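Local coordinates for 16S rRNA processing protein (PDB 2F1L) that probably acts as an accessory factor in the last step of 30S ribosomal subunit assembly, needed for efficient processing of 16S rRNA, at residues L138-A142 with N143-V147; H116-E119 with G120-V123; R71-K75 with V76-K80. One frame throughout, in Å; residues are numbered along the deposited sequence. Where two conformers were deposited one is given.

Contact 1 of 3, residues L138-A142 with N143-V147; sequences LETGA and NDVMV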
loop_
_atom_site.group_PDB
_atom_site.type_symbol
_atom_site.label_atom_id
_atom_site.label_comp_id
_atom_site.label_asym_id
_atom_site.label_seq_id
_atom_site.Cartn_x
_atom_site.Cartn_y
_atom_site.Cartn_z
ATOM N N LEU A 138 12.883 -3.990 5.679
ATOM C CA LEU A 138 12.738 -5.437 5.591
ATOM C C LEU A 138 12.233 -5.823 4.226
ATOM O O LEU A 138 11.374 -5.179 3.669
ATOM C CB LEU A 138 11.744 -5.976 6.619
ATOM C CG LEU A 138 11.992 -5.714 8.102
ATOM C CD1 LEU A 138 10.826 -6.305 8.903
ATOM C CD2 LEU A 138 13.308 -6.267 8.628
ATOM N N GLU A 139 12.778 -6.897 3.700
ATOM C CA GLU A 139 12.270 -7.507 2.502
ATOM C C GLU A 139 11.209 -8.507 2.994
ATOM O O GLU A 139 11.443 -9.242 3.948
ATOM C CB GLU A 139 13.462 -8.132 1.794
ATOM C CG GLU A 139 13.274 -8.623 0.364
ATOM C CD GLU A 139 14.476 -9.451 -0.077
ATOM O OE1 GLU A 139 15.606 -9.072 0.310
ATOM O OE2 GLU A 139 14.290 -10.489 -0.756
ATOM N N THR A 140 10.050 -8.518 2.351
ATOM C CA THR A 140 8.910 -9.264 2.820
ATOM C C THR A 140 8.280 -10.212 1.798
ATOM O O THR A 140 7.289 -10.886 2.097
ATOM C CB THR A 140 7.775 -8.307 3.156
ATOM O OG1 THR A 140 7.252 -7.772 1.930
ATOM C CG2 THR A 140 8.245 -7.164 4.068
ATOM N N GLY A 141 8.787 -10.264 0.587
ATOM C CA GLY A 141 8.058 -10.998 -0.439
ATOM C C GLY A 141 6.888 -10.213 -1.046
ATOM O O GLY A 141 6.246 -10.676 -1.963
ATOM N N ALA A 142 6.585 -9.037 -0.527
ATOM C CA ALA A 142 5.677 -8.112 -1.185
ATOM C C ALA A 142 6.344 -6.724 -1.048
ATOM O O ALA A 142 7.522 -6.591 -1.269
ATOM C CB ALA A 142 4.292 -8.174 -0.500
ATOM N N ASN A 143 5.653 -5.708 -0.587
ATOM C CA ASN A 143 6.317 -4.431 -0.370
ATOM C C ASN A 143 7.343 -4.527 0.727
ATOM O O ASN A 143 7.173 -5.279 1.677
ATOM C CB ASN A 143 5.274 -3.397 0.019
ATOM C CG ASN A 143 4.148 -3.418 -0.919
ATOM O OD1 ASN A 143 4.370 -3.066 -2.086
ATOM N ND2 ASN A 143 2.949 -3.965 -0.492
ATOM N N ASP A 144 8.397 -3.730 0.612
ATOM C CA ASP A 144 9.335 -3.559 1.706
ATOM C C ASP A 144 8.686 -2.869 2.903
ATOM O O ASP A 144 7.775 -2.056 2.750
ATOM C CB ASP A 144 10.516 -2.739 1.231
ATOM C CG ASP A 144 11.329 -3.450 0.184
ATOM O OD1 ASP A 144 11.436 -4.689 0.274
ATOM O OD2 ASP A 144 11.876 -2.772 -0.721
ATOM N N VAL A 145 9.159 -3.184 4.094
ATOM C CA VAL A 145 8.636 -2.577 5.304
ATOM C C VAL A 145 9.718 -1.759 5.933
ATOM O O VAL A 145 10.878 -2.154 5.931
ATOM C CB VAL A 145 8.173 -3.660 6.285
ATOM C CG1 VAL A 145 7.953 -3.081 7.661
ATOM C CG2 VAL A 145 6.877 -4.335 5.747
HETATM N N MSE A 146 9.343 -0.617 6.482
HETATM C CA MSE A 146 10.261 0.257 7.201
HETATM C C MSE A 146 10.077 0.058 8.674
HETATM O O MSE A 146 8.982 0.196 9.189
HETATM C CB MSE A 146 9.970 1.696 6.875
HETATM C CG MSE A 146 10.167 2.010 5.437
HETATM SE SE MSE A 146 9.291 3.737 4.910
HETATM C CE MSE A 146 7.386 3.441 5.304
ATOM N N VAL A 147 11.165 -0.272 9.356
ATOM C CA VAL A 147 11.154 -0.397 10.809
ATOM C C VAL A 147 11.444 0.988 11.358
ATOM O O VAL A 147 12.550 1.511 11.187
ATOM C CB VAL A 147 12.210 -1.440 11.333
ATOM C CG1 VAL A 147 12.093 -1.629 12.832
ATOM C CG2 VAL A 147 12.008 -2.765 10.677
HETATM O O HOH W 1 9.947 -6.622 0.106
#
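Thr140 spends its hydroxyl on two backbone partners of the loop. As donor, OG1 reaches the carbonyl O of Asn143 at 2.5 Å, coming from 44° above that carbonyl's plane rather than along a lone pair. As acceptor, OG1 of Thr140 takes the N-H of Ala142, with N at 2.8 Å. This second bond defines an ST turn, set at the tip of the β-hairpin that joins strands 130-138 and 145-149 of the PRC-barrel domain. With chi1 at 71°, OG1 sits between the backbone N and the carbonyl carbon, while CG2 is left to meet CG2 of Val145 at 3.6 Å, the two side chains crossing at about a right angle.

Leu138 and Val145 form an antiparallel hydrogen-bonded pair: Leu138 N reaches Val145 O at 2.7 Å, and Val145 N reaches Leu138 O at 3.0 Å. A water accepts from Thr140 N and donates to Ala142 O at 2.8 Å; its third bond, to Asp144 OD1, is modelled so short that its length is doubtful. OD2 of Asp144 takes a weak bond from Trp115 NE1 and is also hydrogen-bonded to an unidentified small molecule. Glu139 turns away and makes a salt bridge to Arg102 of the second subunit.

Contact 2 of 3, residues H116-E119 with G120-V123; sequences HQLE and GLKV
Leu118 and Leu121 meet at the two ends of a type II β-turn, a local contact where the short, weakly bonded helix 115-118 hands over to strand 122-125 within the PRC-barrel domain. The closing bond of the turn runs from Leu121 N to Leu118 O, 3.1 Å long, with an N-H...O angle of 159°. Gly120 has a phi of +91°, the left-handed conformation usual at the third position of this turn, and without a CB it avoids pressing on the carbonyl O of Glu119.

Among the polar groups, Gln117 OE1 accepts from Tyr114 N. His116 has two conformers; in one of them its ND1 lies 3.3 Å from Glu119 OE2, a long and doubtful bond, with the oxygen near the ring plane and the nitrogen well out of the carboxylate plane.

The Leu121 side chain lies against the same carbonyl oxygen that closes the turn. Its CG lies anti to its own carbonyl carbon and beside its backbone N, which brings CG to 3.2 Å from Leu118 O. Both leucine side chains also pack on Ile172, and Leu118 touches Leu137 and Met179 as well, so this apolar pair belongs to the buried interior between the helix and the barrel strands. The leucine ends cross there, with CD2 of Leu118 at 3.8 Å from CD1 of Leu121.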
loop_
_atom_site.group_PDB
_atom_site.type_symbol
_atom_site.label_atom_id
_atom_site.label_comp_id
_atom_site.label_asym_id
_atom_site.label_seq_id
_atom_site.Cartn_x
_atom_site.Cartn_y
_atom_site.Cartn_z
ATOM N N HIS A 116 19.817 2.042 2.305
ATOM C CA HIS A 116 20.669 2.671 3.278
ATOM C C HIS A 116 20.472 4.228 3.213
ATOM O O HIS A 116 20.696 4.920 4.207
ATOM C CB HIS A 116 22.130 2.125 3.151
ATOM C CG HIS A 116 22.233 0.611 3.235
ATOM N ND1 HIS A 116 21.385 -0.163 4.005
ATOM C CD2 HIS A 116 23.101 -0.258 2.658
ATOM C CE1 HIS A 116 21.719 -1.437 3.889
ATOM N NE2 HIS A 116 22.755 -1.521 3.075
ATOM N N GLN A 117 19.991 4.764 2.086
ATOM C CA GLN A 117 19.575 6.181 2.016
ATOM C C GLN A 117 18.339 6.566 2.869
ATOM O O GLN A 117 18.225 7.685 3.294
ATOM C CB GLN A 117 19.264 6.553 0.579
ATOM C CG GLN A 117 20.448 6.592 -0.341
ATOM C CD GLN A 117 20.020 7.085 -1.693
ATOM O OE1 GLN A 117 19.121 6.511 -2.305
ATOM N NE2 GLN A 117 20.609 8.190 -2.141
ATOM N N LEU A 118 17.405 5.642 3.077
ATOM C CA LEU A 118 16.227 5.867 3.925
ATOM C C LEU A 118 16.502 5.779 5.443
ATOM O O LEU A 118 15.808 6.422 6.230
ATOM C CB LEU A 118 15.120 4.882 3.536
ATOM C CG LEU A 118 14.708 4.988 2.051
ATOM C CD1 LEU A 118 13.709 3.907 1.720
ATOM C CD2 LEU A 118 14.161 6.373 1.696
ATOM N N GLU A 119 17.507 4.989 5.829
ATOM C CA GLU A 119 17.928 4.844 7.226
ATOM C C GLU A 119 18.260 6.183 7.845
ATOM O O GLU A 119 19.024 6.962 7.292
ATOM C CB GLU A 119 19.141 3.921 7.333
ATOM C CG GLU A 119 18.746 2.470 7.439
ATOM C CD GLU A 119 19.806 1.482 6.973
ATOM O OE1 GLU A 119 21.027 1.773 7.031
ATOM O OE2 GLU A 119 19.389 0.386 6.549
ATOM N N GLY A 120 17.682 6.449 9.000
ATOM C CA GLY A 120 17.934 7.689 9.704
ATOM C C GLY A 120 16.973 8.799 9.359
ATOM O O GLY A 120 17.015 9.828 9.988
ATOM N N LEU A 121 16.087 8.605 8.382
ATOM C CA LEU A 121 15.090 9.630 8.079
ATOM C C LEU A 121 14.071 9.706 9.186
ATOM O O LEU A 121 13.638 8.664 9.728
ATOM C CB LEU A 121 14.371 9.336 6.781
ATOM C CG LEU A 121 15.159 9.498 5.480
ATOM C CD1 LEU A 121 14.271 9.172 4.323
ATOM C CD2 LEU A 121 15.677 10.892 5.360
ATOM N N LYS A 122 13.706 10.940 9.530
ATOM C CA LYS A 122 12.645 11.200 10.481
ATOM C C LYS A 122 11.326 10.928 9.771
ATOM O O LYS A 122 11.123 11.347 8.643
ATOM C CB LYS A 122 12.701 12.647 10.965
ATOM C CG LYS A 122 13.972 13.033 11.741
ATOM C CD LYS A 122 14.211 14.589 11.689
ATOM C CE LYS A 122 15.715 15.057 11.663
ATOM N NZ LYS A 122 15.916 16.122 10.574
ATOM N N VAL A 123 10.423 10.236 10.438
ATOM C CA VAL A 123 9.134 9.853 9.868
ATOM C C VAL A 123 8.032 10.655 10.552
ATOM O O VAL A 123 7.854 10.571 11.736
ATOM C CB VAL A 123 8.902 8.358 10.096
ATOM C CG1 VAL A 123 7.458 7.941 9.720
ATOM C CG2 VAL A 123 9.940 7.573 9.327
#

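Contact 3 of 3, residues R71-K75 with V76-K80; sequences RLHGK and VLAAK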
loop_
_atom_site.group_PDB
_atom_site.type_symbol
_atom_site.label_atom_id
_atom_site.label_comp_id
_atom_site.label_asym_id
_atom_site.label_seq_id
_atom_site.Cartn_x
_atom_site.Cartn_y
_atom_site.Cartn_z
ATOM N N ARG A 71 0.705 19.849 -6.708
ATOM C CA ARG A 71 0.796 19.580 -5.286
ATOM C C ARG A 71 -0.253 18.571 -4.880
ATOM O O ARG A 71 -1.235 18.348 -5.614
ATOM C CB ARG A 71 0.607 20.851 -4.486
ATOM C CG ARG A 71 -0.673 21.607 -4.812
ATOM C CD ARG A 71 -1.071 22.576 -3.695
ATOM N NE ARG A 71 -1.454 21.801 -2.528
ATOM C CZ ARG A 71 -1.677 22.285 -1.312
ATOM N NH1 ARG A 71 -1.626 23.596 -1.042
ATOM N NH2 ARG A 71 -1.971 21.421 -0.345
ATOM N N LEU A 72 -0.016 17.956 -3.719
ATOM C CA LEU A 72 -0.977 17.083 -3.086
ATOM C C LEU A 72 -2.031 17.905 -2.314
ATOM O O LEU A 72 -1.731 18.923 -1.703
ATOM C CB LEU A 72 -0.293 16.177 -2.071
ATOM C CG LEU A 72 0.858 15.241 -2.408
ATOM C CD1 LEU A 72 1.149 14.371 -1.189
ATOM C CD2 LEU A 72 0.531 14.380 -3.566
ATOM N N HIS A 73 -3.255 17.420 -2.362
ATOM C CA HIS A 73 -4.324 17.829 -1.482
ATOM C C HIS A 73 -4.839 16.548 -0.803
ATOM O O HIS A 73 -5.624 15.814 -1.358
ATOM C CB HIS A 73 -5.437 18.502 -2.278
ATOM C CG HIS A 73 -5.064 19.836 -2.848
ATOM N ND1 HIS A 73 -5.012 20.989 -2.082
ATOM C CD2 HIS A 73 -4.784 20.217 -4.121
ATOM C CE1 HIS A 73 -4.694 22.020 -2.855
ATOM N NE2 HIS A 73 -4.546 21.582 -4.096
ATOM N N GLY A 74 -4.349 16.243 0.382
ATOM C CA GLY A 74 -4.660 14.981 1.017
ATOM C C GLY A 74 -3.892 13.905 0.304
ATOM O O GLY A 74 -2.650 13.949 0.252
ATOM N N LYS A 75 -4.626 12.984 -0.308
ATOM C CA LYS A 75 -3.987 11.903 -1.040
ATOM C C LYS A 75 -4.263 11.983 -2.539
ATOM O O LYS A 75 -3.881 11.114 -3.262
ATOM C CB LYS A 75 -4.421 10.566 -0.470
ATOM C CG LYS A 75 -3.978 10.336 0.988
ATOM C CD LYS A 75 -2.522 9.970 1.080
ATOM C CE LYS A 75 -2.275 8.493 0.799
ATOM N NZ LYS A 75 -2.986 7.639 1.824
ATOM N N VAL A 76 -4.906 13.035 -3.021
ATOM C CA VAL A 76 -4.947 13.269 -4.467
ATOM C C VAL A 76 -4.060 14.424 -4.821
ATOM O O VAL A 76 -3.661 15.189 -3.936
ATOM C CB VAL A 76 -6.332 13.648 -4.967
ATOM C CG1 VAL A 76 -7.324 12.480 -4.746
ATOM C CG2 VAL A 76 -6.830 14.954 -4.291
ATOM N N LEU A 77 -3.794 14.592 -6.114
ATOM C CA LEU A 77 -2.971 15.675 -6.559
ATOM C C LEU A 77 -3.766 16.652 -7.404
ATOM O O LEU A 77 -4.720 16.253 -8.064
ATOM C CB LEU A 77 -1.849 15.154 -7.416
ATOM C CG LEU A 77 -0.640 14.588 -6.692
ATOM C CD1 LEU A 77 -0.989 13.235 -6.137
ATOM C CD2 LEU A 77 0.538 14.432 -7.678
ATOM N N ALA A 78 -3.327 17.913 -7.413
ATOM C CA ALA A 78 -3.749 18.905 -8.420
ATOM C C ALA A 78 -2.548 19.272 -9.284
ATOM O O ALA A 78 -1.446 19.529 -8.790
ATOM C CB ALA A 78 -4.336 20.157 -7.767
ATOM N N ALA A 79 -2.780 19.303 -10.579
ATOM C CA ALA A 79 -1.725 19.472 -11.545
ATOM C C ALA A 79 -2.113 20.566 -12.524
ATOM O O ALA A 79 -3.259 20.611 -12.953
ATOM C CB ALA A 79 -1.532 18.193 -12.279
ATOM N N LYS A 80 -1.154 21.440 -12.833
ATOM C CA LYS A 80 -1.312 22.489 -13.817
ATOM C C LYS A 80 -0.542 22.064 -15.051
ATOM O O LYS A 80 0.668 21.876 -14.989
ATOM C CB LYS A 80 -0.781 23.830 -13.278
ATOM C CG LYS A 80 -0.944 25.059 -14.224
ATOM C CD LYS A 80 -2.406 25.544 -14.324
ATOM C CE LYS A 80 -2.618 26.702 -15.340
ATOM N NZ LYS A 80 -1.963 26.388 -16.625
#
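His73 and Val76 close a tight β-hairpin, and the imidazole of His73 reaches on along the neighbouring strand to Ala78. CB of His73 lies 4.3 Å from CG2 of Val76, the residue paired with it in the register. A chi1 of -69° sets CG beside the backbone N, and the ring then presents one edge to Ala78: CD2 is 3.7 Å and NE2 3.9 Å from Ala78 CB, which lies near the ring plane. At the ring tip, CE1 sits 3.2 Å above the guanidinium plane of Arg71, offset toward the rim. That guanidinium is held in place by its own neighbour, since NE of Arg71 donates to Leu72 O at 3.0 Å and NH2 of Arg71 to the same Leu72 O at 2.9 Å, the oxygen lying almost in the guanidinium plane.

The backbone evidence for the hairpin is a type II' turn from His73 to Val76, with Gly74 at positive phi. His73 N reaches Val76 O at 2.8 Å; the return bond, from Val76 N to His73 O, is weak. Beyond it Arg71 and Ala78 exchange a full pair of backbone bonds. Between these pairs Leu72 and Leu77 lie side by side on the other face, in a non-hydrogen-bonded pair.

His73 also stacks on Tyr30, while Lys75 at the turn makes a salt bridge to Asp182 of the PRC-barrel domain. Phe187 of the second subunit packs on Lys75 and Val76. Backbone bonds of Leu77 with Val38 and of Ala79 with Val36 place strand 76-81 between strands 61-73 and 35-40, antiparallel to both, in the sheet of the N-terminal domain.

In the fold
The three contacts follow one another in series and divide between two domains. Contacts 1 and 2 belong to the PRC barrel, their centres 15 Å apart and their nearest atoms about 5 Å; they do not touch, but Leu118 and Met146 both pack on Leu137 and Tyr164. Contact 3 lies in the N-terminal domain across the chain's centre, with its centre 27 Å from that of contact 1 and 25 Å from that of contact 2. Lys75 nevertheless ties its turn to the barrel. Contacts 1 and 3 both touch the second subunit. Unidentified small molecules lie near Asp144 and Lys75, and a glycerol near Lys75; they probably come from crystallisation.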